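Local coordinates for protein nucleocapsid (Equine arteritis virus, PDB 2I9F) that forms the viral capsid through its C-terminal capsid-forming domain, the part present here, and as a whole probably binds RNA, at residues Asn18-Glu21 with Arg22-Ser26. Sequence-based numbering, arbitrary orientation.
Sequences NQQE and RATLS
Arg22, Ala23, Thr24 and Leu25 each return a backbone N-H to the carbonyl four residues earlier, on Asn18, Gln19, Gln20 and Glu21, and so build the first turns of helix 19-34. The opening bond runs from Arg22 N to Asn18 O at 2.9 Å, with Asn18 standing at the N-cap position. Two side chains add bonds to this backbone pattern. Glu21 folds back to the N-terminus: its carboxylate OE1 accepts the backbone N-H of Asn18 at 2.7 Å and 170°, the bond that an N3 glutamate makes back to the N-cap residue in a capping box. With CG beside its own backbone N (chi1 -69°) and the chain extended beyond, Glu21 brings the carboxylate up to the cap, where OE1 is met on the anti side. Thr24 illustrates a second device. Its OG1 donates to Gln20 O at 3.0 Å, while Thr24 N reaches the same oxygen from the opposite face of the carbonyl plane; two bonds thus grip one acceptor. Arg22 sends its aliphatic part past the cap carbonyl, CG lying 3.4 Å from Asn18 O. A bend at chi3 (51°) then carries the guanidinium beside Gln19, where NH1 lies 3.8 Å from Gln19 CG and the two side chains cross at about a right angle. The outer ends tie this turn into the fold and the dimer. Glu21 OE2 forms a salt bridge with Lys62, and Glu21, Thr24 and Leu25 pack on Ile59. Arg22 NH2 is hydrogen-bonded to Met34 O of the second subunit, and Leu25 and Ser26 meet Phe33 of that subunit, so the start of helix 19-34 packs against both helix 57-63 of its own chain and the second subunit.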
loop_
_atom_site.group_PDB
_atom_site.type_symbol
_atom_site.label_atom_id
_atom_site.label_comp_id
_atom_site.label_asym_id
_atom_site.label_seq_id
_atom_site.Cartn_x
_atom_site.Cartn_y
_atom_site.Cartn_z
ATOM N N ASN A 18 -7.862 -15.986 12.912
ATOM C CA ASN A 18 -9.218 -16.290 13.364
ATOM C C ASN A 18 -10.285 -15.455 12.649
ATOM O O ASN A 18 -9.948 -14.617 11.816
ATOM C CB ASN A 18 -9.334 -16.266 14.908
ATOM C CG ASN A 18 -9.032 -14.910 15.509
ATOM O OD1 ASN A 18 -8.328 -14.814 16.529
ATOM N ND2 ASN A 18 -9.586 -13.878 14.940
ATOM N N GLN A 19 -11.561 -15.660 12.955
ATOM C CA GLN A 19 -12.603 -14.929 12.214
ATOM C C GLN A 19 -12.509 -13.402 12.358
ATOM O O GLN A 19 -12.701 -12.656 11.388
ATOM C CB GLN A 19 -14.007 -15.406 12.592
ATOM C CG GLN A 19 -15.055 -14.983 11.563
ATOM C CD GLN A 19 -16.097 -14.003 12.112
ATOM O OE1 GLN A 19 -15.766 -12.906 12.596
ATOM N NE2 GLN A 19 -17.381 -14.399 12.033
ATOM N N GLN A 20 -12.235 -12.964 13.581
ATOM C CA GLN A 20 -12.136 -11.558 13.888
ATOM C C GLN A 20 -10.971 -10.954 13.152
ATOM O O GLN A 20 -11.080 -9.859 12.630
ATOM C CB GLN A 20 -11.984 -11.328 15.404
ATOM C CG GLN A 20 -11.792 -9.844 15.733
ATOM C CD GLN A 20 -11.363 -9.522 17.158
ATOM O OE1 GLN A 20 -11.474 -10.341 18.097
ATOM N NE2 GLN A 20 -10.895 -8.286 17.339
ATOM N N GLU A 21 -9.845 -11.664 13.133
ATOM C CA GLU A 21 -8.646 -11.206 12.436
ATOM C C GLU A 21 -8.928 -11.108 10.938
ATOM O O GLU A 21 -8.603 -10.104 10.307
ATOM C CB GLU A 21 -7.471 -12.146 12.710
ATOM C CG GLU A 21 -7.026 -12.020 14.174
ATOM C CD GLU A 21 -6.076 -13.114 14.616
ATOM O OE1 GLU A 21 -6.103 -14.216 14.034
ATOM O OE2 GLU A 21 -5.289 -12.854 15.558
ATOM N N ARG A 22 -9.523 -12.153 10.379
ATOM C CA ARG A 22 -9.951 -12.119 8.967
ATOM C C ARG A 22 -10.874 -10.964 8.664
ATOM O O ARG A 22 -10.610 -10.286 7.700
ATOM C CB ARG A 22 -10.648 -13.415 8.552
ATOM C CG ARG A 22 -9.743 -14.560 8.429
ATOM C CD ARG A 22 -10.529 -15.910 8.352
ATOM N NE ARG A 22 -11.595 -15.898 7.338
ATOM C CZ ARG A 22 -12.868 -16.283 7.538
ATOM N NH1 ARG A 22 -13.304 -16.718 8.737
ATOM N NH2 ARG A 22 -13.722 -16.226 6.526
ATOM N N ALA A 23 -11.965 -10.771 9.449
ATOM C CA ALA A 23 -12.898 -9.634 9.262
ATOM C C ALA A 23 -12.148 -8.269 9.300
ATOM O O ALA A 23 -12.379 -7.399 8.445
ATOM C CB ALA A 23 -14.091 -9.665 10.315
ATOM N N THR A 24 -11.228 -8.089 10.261
ATOM C CA THR A 24 -10.387 -6.840 10.325
ATOM C C THR A 24 -9.578 -6.629 9.035
ATOM O O THR A 24 -9.540 -5.527 8.471
ATOM C CB THR A 24 -9.417 -6.879 11.542
ATOM O OG1 THR A 24 -10.175 -7.037 12.734
ATOM C CG2 THR A 24 -8.589 -5.597 11.693
ATOM N N LEU A 25 -8.890 -7.664 8.592
ATOM C CA LEU A 25 -8.154 -7.541 7.330
ATOM C C LEU A 25 -9.047 -7.268 6.114
ATOM O O LEU A 25 -8.661 -6.517 5.223
ATOM C CB LEU A 25 -7.278 -8.777 7.128
ATOM C CG LEU A 25 -6.185 -9.118 8.175
ATOM C CD1 LEU A 25 -5.340 -10.207 7.517
ATOM C CD2 LEU A 25 -5.321 -7.914 8.403
ATOM N N SER A 26 -10.224 -7.902 6.040
ATOM C CA SER A 26 -11.133 -7.627 4.916
ATOM C C SER A 26 -11.533 -6.157 4.907
ATOM O O SER A 26 -11.657 -5.551 3.852
ATOM C CB SER A 26 -12.373 -8.518 5.002
ATOM O OG SER A 26 -13.322 -7.994 5.944
#